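Local atomic coordinates of cobalamin biosynthesis protein CobN (Mycobacterium tuberculosis, PDB entry 7C6O), a protein that serves as the large, catalytic subunit of cobaltochelatase, which inserts cobalt into a corrin ring in an ATP-dependent step of cobalamin biosynthesis. Residues W176-R181 with R221-Y226; P189-L194 with A246-V251; R619-G624 with E691-Q696; Q696-L701 with P1126-A1131. All blocks are in the same frame, centred on the assembly; numbering follows the deposited sequence.

Interaction 1: residues W176-R181 with R221-Y226; sequences WGVLER and RPLPLY
Y226 lays one face of its ring over the backbone of G177. G177 CA sits 3.8 Å from the centroid of the Y226 ring in a CH-pi contact. With CG lodged between its own backbone N and carbonyl carbon (chi1 64°), Y226 folds back across the partner strand, and water 1 links its OH to V178 O. Beneath the ring, G177 and Y226 form an antiparallel hydrogen-bonded pair, with Y226 N to G177 O at 3.0 Å. P224 serves the contact in two ways. Its carbonyl O takes the amide of L179 (L179 N to P224 O, 3.1 Å), while its ring packs CG against L179 CB at 3.7 Å and also meets R181 CD. V178 lies alongside L225, both pointing the same way, and V178 CG2 touches L225 CD2 at 3.6 Å. R181 reaches across P222, where water 2 joins R181 NH1 to P222 O; E209 and E216 hold the guanidinium by salt bridges. Strand 176-178 is an outermost strand of the seven-stranded mixed sheet and runs antiparallel to 221-227. Helix 206-217 covers the P224 and R181 face, helix 235-241 covers W176 and L225, and strand 190-196 lies on the other side of 221-227.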
loop_
_atom_site.group_PDB
_atom_site.type_symbol
_atom_site.label_atom_id
_atom_site.label_comp_id
_atom_site.label_asym_id
_atom_site.label_seq_id
_atom_site.Cartn_x
_atom_site.Cartn_y
_atom_site.Cartn_z
ATOM N N TRP A 176 14.149 30.344 12.997
ATOM C CA TRP A 176 13.576 29.293 13.824
ATOM C C TRP A 176 13.591 29.769 15.269
ATOM O O TRP A 176 14.364 30.656 15.637
ATOM C CB TRP A 176 14.349 27.977 13.682
ATOM C CG TRP A 176 15.689 28.007 14.354
ATOM C CD1 TRP A 176 16.868 28.436 13.816
ATOM C CD2 TRP A 176 15.984 27.594 15.693
ATOM N NE1 TRP A 176 17.880 28.314 14.739
ATOM C CE2 TRP A 176 17.363 27.800 15.899
ATOM C CE3 TRP A 176 15.216 27.069 16.737
ATOM C CZ2 TRP A 176 17.989 27.500 17.107
ATOM C CZ3 TRP A 176 15.841 26.773 17.937
ATOM C CH2 TRP A 176 17.214 26.989 18.111
ATOM N N GLY A 177 12.736 29.173 16.089
ATOM C CA GLY A 177 12.709 29.555 17.489
ATOM C C GLY A 177 11.737 28.703 18.271
ATOM O O GLY A 177 11.116 27.774 17.743
ATOM N N VAL A 178 11.610 29.047 19.550
ATOM C CA VAL A 178 10.778 28.317 20.498
ATOM C C VAL A 178 9.496 29.098 20.740
ATOM O O VAL A 178 9.509 30.335 20.802
ATOM C CB VAL A 178 11.531 28.078 21.821
ATOM C CG1 VAL A 178 10.792 27.065 22.686
ATOM C CG2 VAL A 178 12.958 27.626 21.552
ATOM N N LEU A 179 8.383 28.379 20.867
ATOM C CA LEU A 179 7.148 28.964 21.378
ATOM C C LEU A 179 7.235 28.967 22.898
ATOM O O LEU A 179 7.183 27.907 23.532
ATOM C CB LEU A 179 5.933 28.179 20.891
ATOM C CG LEU A 179 4.572 28.704 21.354
ATOM C CD1 LEU A 179 4.310 30.098 20.800
ATOM C CD2 LEU A 179 3.458 27.747 20.955
ATOM N N GLU A 180 7.385 30.150 23.487
ATOM C CA GLU A 180 7.610 30.235 24.924
ATOM C C GLU A 180 6.332 29.904 25.685
ATOM O O GLU A 180 5.270 30.480 25.428
ATOM C CB GLU A 180 8.120 31.624 25.305
ATOM C CG GLU A 180 9.495 31.956 24.733
ATOM C CD GLU A 180 10.591 31.027 25.236
ATOM O OE1 GLU A 180 10.429 30.434 26.324
ATOM O OE2 GLU A 180 11.620 30.891 24.541
ATOM N N ARG A 181 6.439 28.961 26.615
ATOM C CA ARG A 181 5.336 28.505 27.442
ATOM C C ARG A 181 5.858 28.276 28.851
ATOM O O ARG A 181 7.055 28.022 29.034
ATOM C CB ARG A 181 4.725 27.199 26.908
ATOM C CG ARG A 181 4.259 27.255 25.464
ATOM C CD ARG A 181 3.811 25.884 24.973
ATOM N NE ARG A 181 2.594 25.424 25.637
ATOM C CZ ARG A 181 2.561 24.519 26.610
ATOM N NH1 ARG A 181 3.682 23.957 27.042
ATOM N NH2 ARG A 181 1.401 24.170 27.148
ATOM N N ARG A 221 7.243 16.433 28.199
ATOM C CA ARG A 221 7.718 17.812 28.204
ATOM C C ARG A 221 7.685 18.355 26.783
ATOM O O ARG A 221 8.534 17.975 25.963
ATOM C CB ARG A 221 9.134 17.895 28.778
ATOM C CG ARG A 221 9.257 17.395 30.215
ATOM C CD ARG A 221 10.687 17.493 30.732
ATOM N NE ARG A 221 11.199 18.860 30.669
ATOM C CZ ARG A 221 10.923 19.806 31.561
ATOM N NH1 ARG A 221 10.134 19.544 32.596
ATOM N NH2 ARG A 221 11.434 21.022 31.417
ATOM N N PRO A 222 6.740 19.227 26.439
ATOM C CA PRO A 222 6.639 19.697 25.052
ATOM C C PRO A 222 7.709 20.725 24.715
ATOM O O PRO A 222 8.038 21.603 25.516
ATOM C CB PRO A 222 5.238 20.317 24.993
ATOM C CG PRO A 222 4.966 20.748 26.395
ATOM C CD PRO A 222 5.662 19.761 27.291
ATOM N N LEU A 223 8.253 20.603 23.506
ATOM C CA LEU A 223 9.266 21.522 22.986
ATOM C C LEU A 223 8.776 22.038 21.640
ATOM O O LEU A 223 9.162 21.520 20.582
ATOM C CB LEU A 223 10.629 20.833 22.870
ATOM C CG LEU A 223 11.792 21.623 22.262
ATOM C CD1 LEU A 223 12.043 22.915 23.023
ATOM C CD2 LEU A 223 13.050 20.769 22.219
ATOM N N PRO A 224 7.902 23.046 21.641
ATOM C CA PRO A 224 7.377 23.576 20.372
ATOM C C PRO A 224 8.408 24.453 19.676
ATOM O O PRO A 224 8.923 25.413 20.255
ATOM C CB PRO A 224 6.153 24.388 20.806
ATOM C CG PRO A 224 6.458 24.792 22.211
ATOM C CD PRO A 224 7.258 23.669 22.811
ATOM N N LEU A 225 8.705 24.119 18.422
ATOM C CA LEU A 225 9.699 24.831 17.631
ATOM C C LEU A 225 9.108 25.170 16.272
ATOM O O LEU A 225 8.533 24.299 15.610
ATOM C CB LEU A 225 10.972 23.990 17.456
ATOM C CG LEU A 225 11.724 23.604 18.731
ATOM C CD1 LEU A 225 12.795 22.564 18.431
ATOM C CD2 LEU A 225 12.341 24.837 19.370
ATOM N N TYR A 226 9.245 26.426 15.856
ATOM C CA TYR A 226 8.845 26.834 14.518
ATOM C C TYR A 226 10.073 26.949 13.624
ATOM O O TYR A 226 11.184 27.203 14.094
ATOM C CB TYR A 226 8.077 28.159 14.538
ATOM C CG TYR A 226 8.873 29.352 15.022
ATOM C CD1 TYR A 226 8.859 29.722 16.360
ATOM C CD2 TYR A 226 9.626 30.116 14.138
ATOM C CE1 TYR A 226 9.580 30.817 16.805
ATOM C CE2 TYR A 226 10.355 31.210 14.576
ATOM C CZ TYR A 226 10.325 31.555 15.910
ATOM O OH TYR A 226 11.045 32.642 16.352
HETATM O O HOH W 1 10.854 33.025 19.477
HETATM O O HOH W 2 6.553 24.050 26.266
#

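Interaction 2: residues P189-L194 with A246-V251; sequences PTIAVL and AMVVTV
I191 and L194 meet A246, M247 and V248 across two parallel neighbours in the middle of a flavodoxin-like alpha/beta sheet, whose parallel strands run 221-227, 190-196, 246-249, 283-289, 321-331 across it, order 2-1-3-4-5. A192 sits at the centre of the ladder: A192 N bonds to A246 O, and V248 N to A192 O at 2.8 Å. On one face I191 straddles two residues. Its CD1, swung round by chi2 of -58°, sits against A246 CB at 3.8 Å, while its other branch, CG2, leans obliquely on V248 CG2 at 4.0 Å. Helices 206-217 and 343-361 cover this face. On the opposite face L194 buries more surface than any other residue of the pair. M247 runs out from its strand and bends at chi3 (59°), which turns its methyl toward the leucine, so that M247 CE touches L194 CD2 at 3.7 Å. A192 CB packs lower on the methionine, near M247 CG, and V249 CG1 lies by L194 CB. L194 also reaches L225 and C227 of strand 221-227. Where strand 246-249 ends, L194 O is gripped twice by one residue: T250 N approaches nearly head-on at 2.9 Å from L194 O, and T250 OG1 donates in the carbonyl plane to a lone pair of L194 O at 2.8 Å.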
loop_
_atom_site.group_PDB
_atom_site.type_symbol
_atom_site.label_atom_id
_atom_site.label_comp_id
_atom_site.label_asym_id
_atom_site.label_seq_id
_atom_site.Cartn_x
_atom_site.Cartn_y
_atom_site.Cartn_z
ATOM N N PRO A 189 9.307 12.101 28.802
ATOM C CA PRO A 189 10.185 12.390 27.665
ATOM C C PRO A 189 9.875 13.743 27.044
ATOM O O PRO A 189 8.755 14.254 27.126
ATOM C CB PRO A 189 9.884 11.250 26.687
ATOM C CG PRO A 189 8.483 10.853 27.009
ATOM C CD PRO A 189 8.336 11.037 28.497
ATOM N N THR A 190 10.893 14.321 26.416
ATOM C CA THR A 190 10.766 15.606 25.743
ATOM C C THR A 190 10.268 15.377 24.321
ATOM O O THR A 190 10.922 14.683 23.533
ATOM C CB THR A 190 12.102 16.345 25.737
ATOM O OG1 THR A 190 12.479 16.649 27.084
ATOM C CG2 THR A 190 11.994 17.637 24.943
ATOM N N ILE A 191 9.116 15.955 23.996
ATOM C CA ILE A 191 8.470 15.773 22.701
ATOM C C ILE A 191 8.535 17.100 21.959
ATOM O O ILE A 191 7.863 18.067 22.338
ATOM C CB ILE A 191 7.020 15.293 22.848
ATOM C CG1 ILE A 191 6.953 14.045 23.732
ATOM C CG2 ILE A 191 6.403 15.030 21.480
ATOM C CD1 ILE A 191 7.782 12.883 23.228
ATOM N N ALA A 192 9.340 17.154 20.903
ATOM C CA ALA A 192 9.385 18.351 20.078
ATOM C C ALA A 192 8.147 18.425 19.193
ATOM O O ALA A 192 7.639 17.403 18.726
ATOM C CB ALA A 192 10.650 18.360 19.219
ATOM N N VAL A 193 7.648 19.641 18.982
ATOM C CA VAL A 193 6.539 19.901 18.067
ATOM C C VAL A 193 7.024 20.909 17.033
ATOM O O VAL A 193 7.278 22.075 17.364
ATOM C CB VAL A 193 5.291 20.415 18.798
ATOM C CG1 VAL A 193 4.152 20.642 17.808
ATOM C CG2 VAL A 193 4.872 19.428 19.876
ATOM N N LEU A 194 7.146 20.468 15.782
ATOM C CA LEU A 194 7.692 21.288 14.705
ATOM C C LEU A 194 6.553 21.845 13.860
ATOM O O LEU A 194 5.764 21.081 13.292
ATOM C CB LEU A 194 8.653 20.478 13.834
ATOM C CG LEU A 194 10.129 20.407 14.238
ATOM C CD1 LEU A 194 10.812 21.754 14.040
ATOM C CD2 LEU A 194 10.289 19.925 15.675
ATOM N N ALA A 246 11.468 12.532 20.986
ATOM C CA ALA A 246 10.658 12.237 19.814
ATOM C C ALA A 246 10.183 13.563 19.237
ATOM O O ALA A 246 10.155 14.583 19.931
ATOM C CB ALA A 246 9.470 11.329 20.152
ATOM N N MET A 247 9.812 13.536 17.959
ATOM C CA MET A 247 9.360 14.721 17.240
ATOM C C MET A 247 7.989 14.469 16.635
ATOM O O MET A 247 7.795 13.472 15.932
ATOM C CB MET A 247 10.321 15.101 16.111
ATOM C CG MET A 247 11.703 15.532 16.528
ATOM S SD MET A 247 12.741 15.711 15.060
ATOM C CE MET A 247 11.812 16.949 14.157
ATOM N N VAL A 248 7.053 15.380 16.886
ATOM C CA VAL A 248 5.819 15.472 16.112
ATOM C C VAL A 248 5.989 16.620 15.126
ATOM O O VAL A 248 6.213 17.766 15.529
ATOM C CB VAL A 248 4.594 15.694 17.010
ATOM C CG1 VAL A 248 3.340 15.790 16.158
ATOM C CG2 VAL A 248 4.461 14.572 18.028
ATOM N N VAL A 249 5.890 16.322 13.834
ATOM C CA VAL A 249 6.121 17.312 12.791
ATOM C C VAL A 249 4.804 17.613 12.093
ATOM O O VAL A 249 3.975 16.720 11.883
ATOM C CB VAL A 249 7.196 16.850 11.785
ATOM C CG1 VAL A 249 8.516 16.627 12.502
ATOM C CG2 VAL A 249 6.759 15.589 11.054
ATOM N N THR A 250 4.605 18.887 11.757
ATOM C CA THR A 250 3.448 19.327 10.986
ATOM C C THR A 250 3.876 20.006 9.692
ATOM O O THR A 250 3.084 20.730 9.079
ATOM C CB THR A 250 2.565 20.263 11.816
ATOM O OG1 THR A 250 3.274 21.476 12.095
ATOM C CG2 THR A 250 2.179 19.604 13.131
ATOM N N VAL A 251 5.115 19.784 9.267
ATOM C CA VAL A 251 5.658 20.397 8.066
ATOM C C VAL A 251 5.826 19.326 6.991
ATOM O O VAL A 251 5.710 18.128 7.248
ATOM C CB VAL A 251 6.990 21.119 8.347
ATOM C CG1 VAL A 251 6.787 22.203 9.396
ATOM C CG2 VAL A 251 8.043 20.118 8.809
#

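Interaction 3: residues R619-G624 with E691-Q696; sequences RAETYG and EIKDVQ
A salt-bridge network at the C-terminal end of helix 675-694 ties the helix to the loop that follows strand 617-619, with R619 reaching both D694 of the helix and E621 of its own loop. R619 NH1 meets D694 OD1 at 2.7 Å, in the guanidinium plane and on the anti side of the carboxylate, the two flat groups standing 71° apart. On the loop side, R619 NE binds E621 OE1 at 2.8 Å, from above the carboxylate plane; the bend at chi3 (73°) helps set the guanidinium between the two acids. D694 OD1 has a second cationic partner in R737. K693 extends fully past CG beneath this cluster, its CG over one face of the guanidinium and its CD against T622 CG2 at 3.6 Å. Its ammonium is held by E630 and D754, which would probably offset its nearness to R619, the two cations being 4.4 Å apart from R619 NH2 to K693 NZ. Backbone bonds complete the junction. E621 N donates to a lone pair of K693 O at 2.9 Å, and A620 N to V695 O, also at 2.9 Å. Water 3 donates to both I692 O and E621 O, while A620 CB packs near V695 CG1. V695 is where the chain leaves the helix, and R619 and Q696 form an antiparallel non-hydrogen-bonded pair. The whole is a helix-to-strand junction: the loop's amides take up carbonyls at the helix end, and strand 617-619, which leads into the loop, pairs with strand 696-698, which leaves the helix, as a two-stranded antiparallel sheet.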
loop_
_atom_site.group_PDB
_atom_site.type_symbol
_atom_site.label_atom_id
_atom_site.label_comp_id
_atom_site.label_asym_id
_atom_site.label_seq_id
_atom_site.Cartn_x
_atom_site.Cartn_y
_atom_site.Cartn_z
ATOM N N ARG A 619 14.945 -21.513 -10.503
ATOM C CA ARG A 619 14.264 -21.903 -11.730
ATOM C C ARG A 619 13.399 -23.134 -11.483
ATOM O O ARG A 619 13.764 -24.023 -10.709
ATOM C CB ARG A 619 15.287 -22.179 -12.834
ATOM C CG ARG A 619 14.899 -21.626 -14.195
ATOM C CD ARG A 619 16.123 -21.455 -15.090
ATOM N NE ARG A 619 16.640 -22.728 -15.577
ATOM C CZ ARG A 619 16.538 -23.145 -16.836
ATOM N NH1 ARG A 619 15.942 -22.385 -17.744
ATOM N NH2 ARG A 619 17.039 -24.320 -17.188
ATOM N N ALA A 620 12.237 -23.179 -12.143
ATOM C CA ALA A 620 11.302 -24.277 -11.911
ATOM C C ALA A 620 11.866 -25.607 -12.399
ATOM O O ALA A 620 11.664 -26.643 -11.755
ATOM C CB ALA A 620 9.966 -23.985 -12.592
ATOM N N GLU A 621 12.567 -25.593 -13.537
ATOM C CA GLU A 621 13.145 -26.781 -14.165
ATOM C C GLU A 621 12.070 -27.777 -14.595
ATOM O O GLU A 621 10.872 -27.510 -14.449
ATOM C CB GLU A 621 14.156 -27.455 -13.230
ATOM C CG GLU A 621 15.406 -26.626 -12.955
ATOM C CD GLU A 621 16.173 -26.267 -14.221
ATOM O OE1 GLU A 621 16.771 -25.170 -14.263
ATOM O OE2 GLU A 621 16.179 -27.075 -15.175
ATOM N N THR A 622 12.483 -28.918 -15.138
ATOM C CA THR A 622 11.554 -29.934 -15.610
ATOM C C THR A 622 11.645 -31.190 -14.755
ATOM O O THR A 622 12.631 -31.428 -14.053
ATOM C CB THR A 622 11.815 -30.297 -17.076
ATOM O OG1 THR A 622 13.157 -30.780 -17.220
ATOM C CG2 THR A 622 11.618 -29.087 -17.967
ATOM N N TYR A 623 10.596 -32.002 -14.842
ATOM C CA TYR A 623 10.484 -33.231 -14.074
ATOM C C TYR A 623 9.467 -34.126 -14.762
ATOM O O TYR A 623 8.640 -33.657 -15.548
ATOM C CB TYR A 623 10.056 -32.954 -12.628
ATOM C CG TYR A 623 8.698 -32.290 -12.536
ATOM C CD1 TYR A 623 8.573 -30.909 -12.612
ATOM C CD2 TYR A 623 7.539 -33.047 -12.393
ATOM C CE1 TYR A 623 7.334 -30.297 -12.539
ATOM C CE2 TYR A 623 6.295 -32.444 -12.322
ATOM C CZ TYR A 623 6.199 -31.069 -12.396
ATOM O OH TYR A 623 4.964 -30.465 -12.321
ATOM N N GLY A 624 9.537 -35.418 -14.449
ATOM C CA GLY A 624 8.527 -36.358 -14.911
ATOM C C GLY A 624 8.314 -36.309 -16.410
ATOM O O GLY A 624 9.265 -36.246 -17.199
ATOM N N GLU A 691 8.871 -21.902 -21.168
ATOM C CA GLU A 691 8.413 -20.916 -20.195
ATOM C C GLU A 691 8.131 -21.546 -18.832
ATOM O O GLU A 691 8.445 -20.948 -17.795
ATOM C CB GLU A 691 7.186 -20.181 -20.738
ATOM C CG GLU A 691 7.544 -19.226 -21.876
ATOM C CD GLU A 691 6.384 -18.363 -22.336
ATOM O OE1 GLU A 691 5.223 -18.713 -22.045
ATOM O OE2 GLU A 691 6.641 -17.329 -22.992
ATOM N N ILE A 692 7.557 -22.751 -18.799
ATOM C CA ILE A 692 7.306 -23.371 -17.499
ATOM C C ILE A 692 8.581 -23.932 -16.883
ATOM O O ILE A 692 8.645 -24.105 -15.658
ATOM C CB ILE A 692 6.236 -24.474 -17.580
ATOM C CG1 ILE A 692 6.711 -25.640 -18.447
ATOM C CG2 ILE A 692 4.916 -23.905 -18.097
ATOM C CD1 ILE A 692 5.803 -26.853 -18.372
ATOM N N LYS A 693 9.597 -24.221 -17.697
ATOM C CA LYS A 693 10.883 -24.661 -17.169
ATOM C C LYS A 693 11.695 -23.486 -16.639
ATOM O O LYS A 693 12.386 -23.613 -15.622
ATOM C CB LYS A 693 11.662 -25.400 -18.260
ATOM C CG LYS A 693 13.113 -25.686 -17.925
ATOM C CD LYS A 693 13.795 -26.459 -19.049
ATOM C CE LYS A 693 15.202 -26.866 -18.658
ATOM N NZ LYS A 693 15.857 -27.677 -19.721
ATOM N N ASP A 694 11.601 -22.336 -17.305
ATOM C CA ASP A 694 12.469 -21.196 -17.044
ATOM C C ASP A 694 11.938 -20.260 -15.965
ATOM O O ASP A 694 12.713 -19.465 -15.420
ATOM C CB ASP A 694 12.678 -20.407 -18.342
ATOM C CG ASP A 694 13.834 -19.433 -18.261
ATOM O OD1 ASP A 694 14.939 -19.853 -17.858
ATOM O OD2 ASP A 694 13.640 -18.252 -18.618
ATOM N N VAL A 695 10.648 -20.334 -15.641
ATOM C CA VAL A 695 10.051 -19.372 -14.721
ATOM C C VAL A 695 10.659 -19.522 -13.330
ATOM O O VAL A 695 11.012 -20.627 -12.893
ATOM C CB VAL A 695 8.522 -19.546 -14.691
ATOM C CG1 VAL A 695 8.138 -20.889 -14.078
ATOM C CG2 VAL A 695 7.864 -18.390 -13.942
ATOM N N GLN A 696 10.808 -18.398 -12.634
ATOM C CA GLN A 696 11.279 -18.419 -11.256
ATOM C C GLN A 696 10.129 -18.769 -10.320
ATOM O O GLN A 696 9.033 -18.212 -10.433
ATOM C CB GLN A 696 11.873 -17.063 -10.873
ATOM C CG GLN A 696 13.154 -16.709 -11.610
ATOM C CD GLN A 696 14.340 -17.526 -11.134
ATOM O OE1 GLN A 696 15.263 -17.805 -11.899
ATOM N NE2 GLN A 696 14.323 -17.904 -9.864
HETATM O O HOH W 3 8.238 -26.610 -14.312
#

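Interaction 4: residues Q696-L701 with P1126-A1131; sequences QIRDGL and PRWMAA
The indole of W1128 turns its edge to the face of the R698 guanidinium, the planes 87° apart. W1128 NE1 stands 3.1 Å above the guanidinium plane, offset toward its rim, though two modelled conformers of R698 make this detail less certain. The nitrogens W1128 NE1 and R698 NE are both donors and do not bond, so the contact is van der Waals packing. R698 O lies at the indole edge, in plane, 3.3 Å from W1128 CD1. An extended chain from CG to NE carries R698 alongside the tryptophan; D1070 holds its NH1 by a salt bridge, and R1122 makes a cation-pi contact with the indole. The other flat pair is D699 and R1127, whose planes are 23° apart. D699 OD1 lies 3.6 Å from R1127 NH2, well out of the guanidinium plane, so charge alone draws them together, and water 4 joins D699 OD1 to R1127 O. I697 CD1 rests at W1128 CB. A1131 CB presses on the backbone, 3.5 Å from D699 C and 3.6 Å from G700 N. This is helix-on-strand packing: short helix 1126-1132 seats against strand 696-698 and the loop after it, the nearest CA atoms being those of G700 and A1131.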
loop_
_atom_site.group_PDB
_atom_site.type_symbol
_atom_site.label_atom_id
_atom_site.label_comp_id
_atom_site.label_asym_id
_atom_site.label_seq_id
_atom_site.Cartn_x
_atom_site.Cartn_y
_atom_site.Cartn_z
ATOM N N GLN A 696 10.808 -18.398 -12.634
ATOM C CA GLN A 696 11.279 -18.419 -11.256
ATOM C C GLN A 696 10.129 -18.769 -10.320
ATOM O O GLN A 696 9.033 -18.212 -10.433
ATOM C CB GLN A 696 11.873 -17.063 -10.873
ATOM C CG GLN A 696 13.154 -16.709 -11.610
ATOM C CD GLN A 696 14.340 -17.526 -11.134
ATOM O OE1 GLN A 696 15.263 -17.805 -11.899
ATOM N NE2 GLN A 696 14.323 -17.904 -9.864
ATOM N N ILE A 697 10.379 -19.696 -9.396
ATOM C CA ILE A 697 9.423 -20.042 -8.354
ATOM C C ILE A 697 10.153 -20.008 -7.020
ATOM O O ILE A 697 11.384 -20.032 -6.959
ATOM C CB ILE A 697 8.775 -21.427 -8.566
ATOM C CG1 ILE A 697 9.841 -22.522 -8.508
ATOM C CG2 ILE A 697 8.019 -21.476 -9.887
ATOM C CD1 ILE A 697 9.278 -23.929 -8.552
ATOM N N ARG A 698 9.387 -19.939 -5.937
ATOM C CA ARG A 698 10.026 -19.925 -4.631
ATOM C C ARG A 698 10.592 -21.301 -4.307
ATOM O O ARG A 698 10.009 -22.334 -4.651
ATOM C CB ARG A 698 9.055 -19.461 -3.548
ATOM C CG ARG A 698 7.869 -20.358 -3.278
ATOM C CD ARG A 698 7.007 -19.699 -2.211
ATOM N NE ARG A 698 5.757 -20.400 -1.936
ATOM C CZ ARG A 698 4.678 -20.325 -2.708
ATOM N NH1 ARG A 698 4.708 -19.601 -3.818
ATOM N NH2 ARG A 698 3.572 -20.981 -2.375
ATOM N N ASP A 699 11.755 -21.302 -3.663
ATOM C CA ASP A 699 12.537 -22.490 -3.349
ATOM C C ASP A 699 12.737 -22.600 -1.844
ATOM O O ASP A 699 13.780 -23.048 -1.357
ATOM C CB ASP A 699 13.871 -22.464 -4.090
ATOM C CG ASP A 699 14.564 -23.808 -4.085
ATOM O OD1 ASP A 699 13.873 -24.831 -4.271
ATOM O OD2 ASP A 699 15.797 -23.838 -3.899
ATOM N N GLY A 700 11.726 -22.190 -1.096
ATOM C CA GLY A 700 11.750 -22.121 0.346
ATOM C C GLY A 700 10.960 -20.917 0.809
ATOM O O GLY A 700 10.251 -20.277 0.033
ATOM N N LEU A 701 11.079 -20.613 2.097
ATOM C CA LEU A 701 10.445 -19.442 2.681
ATOM C C LEU A 701 11.507 -18.615 3.386
ATOM O O LEU A 701 12.514 -19.147 3.858
ATOM C CB LEU A 701 9.337 -19.828 3.669
ATOM C CG LEU A 701 8.181 -20.651 3.098
ATOM C CD1 LEU A 701 7.231 -21.080 4.203
ATOM C CD2 LEU A 701 7.446 -19.852 2.039
ATOM N N PRO A 1126 7.932 -31.140 -7.831
ATOM C CA PRO A 1126 8.587 -31.766 -6.670
ATOM C C PRO A 1126 9.620 -30.875 -6.006
ATOM O O PRO A 1126 9.853 -31.012 -4.798
ATOM C CB PRO A 1126 9.221 -33.035 -7.263
ATOM C CG PRO A 1126 9.305 -32.782 -8.737
ATOM C CD PRO A 1126 8.122 -31.919 -9.065
ATOM N N ARG A 1127 10.236 -29.950 -6.749
ATOM C CA ARG A 1127 11.197 -29.035 -6.140
ATOM C C ARG A 1127 10.512 -28.087 -5.163
ATOM O O ARG A 1127 11.052 -27.799 -4.088
ATOM C CB ARG A 1127 11.938 -28.247 -7.221
ATOM C CG ARG A 1127 12.942 -29.067 -8.018
ATOM C CD ARG A 1127 13.649 -28.210 -9.060
ATOM N NE ARG A 1127 14.125 -26.951 -8.492
ATOM C CZ ARG A 1127 15.250 -26.820 -7.795
ATOM N NH1 ARG A 1127 16.024 -27.874 -7.573
ATOM N NH2 ARG A 1127 15.602 -25.635 -7.316
ATOM N N TRP A 1128 9.323 -27.592 -5.518
ATOM C CA TRP A 1128 8.603 -26.700 -4.615
ATOM C C TRP A 1128 8.033 -27.457 -3.423
ATOM O O TRP A 1128 8.079 -26.966 -2.290
ATOM C CB TRP A 1128 7.484 -25.971 -5.356
ATOM C CG TRP A 1128 6.715 -25.055 -4.455
ATOM C CD1 TRP A 1128 7.069 -23.793 -4.074
ATOM C CD2 TRP A 1128 5.478 -25.342 -3.793
ATOM N NE1 TRP A 1128 6.126 -23.271 -3.224
ATOM C CE2 TRP A 1128 5.136 -24.202 -3.036
ATOM C CE3 TRP A 1128 4.625 -26.449 -3.769
ATOM C CZ2 TRP A 1128 3.977 -24.137 -2.267
ATOM C CZ3 TRP A 1128 3.472 -26.381 -3.007
ATOM C CH2 TRP A 1128 3.160 -25.235 -2.265
ATOM N N MET A 1129 7.478 -28.650 -3.657
ATOM C CA MET A 1129 6.941 -29.429 -2.545
ATOM C C MET A 1129 8.039 -29.799 -1.556
ATOM O O MET A 1129 7.837 -29.723 -0.339
ATOM C CB MET A 1129 6.230 -30.679 -3.064
ATOM C CG MET A 1129 4.990 -30.377 -3.888
ATOM S SD MET A 1129 3.983 -31.832 -4.239
ATOM C CE MET A 1129 3.465 -32.282 -2.581
ATOM N N ALA A 1130 9.215 -30.185 -2.059
ATOM C CA ALA A 1130 10.324 -30.507 -1.167
ATOM C C ALA A 1130 10.794 -29.271 -0.409
ATOM O O ALA A 1130 11.172 -29.363 0.766
ATOM C CB ALA A 1130 11.473 -31.127 -1.963
ATOM N N ALA A 1131 10.764 -28.105 -1.062
ATOM C CA ALA A 1131 11.144 -26.865 -0.391
ATOM C C ALA A 1131 10.200 -26.542 0.761
ATOM O O ALA A 1131 10.643 -26.111 1.833
ATOM C CB ALA A 1131 11.174 -25.711 -1.396
HETATM O O HOH W 4 13.749 -27.873 -3.347
#

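From the N terminus, interactions 1 and 2 come first and cross, because segments 176-181, 189-194, 221-226 and 246-251 alternate. Both close loops of some 40 to 50 residues within one seven-stranded sheet. Strands 190-196 and 221-227 lie side by side there, probably bonded from L223 N to I191 O (2.8 Å), so the two contacts join four strands into a continuous run. Interaction 3 follows about 53 Å from interaction 2, centre to centre, closing a mostly helical excursion of 66 residues. Interaction 4 is in series, opening at Q696 where interaction 3 closes, and spans 424 residues, bringing a helix near the C terminus to the same junction, where Y623 packs on P1126.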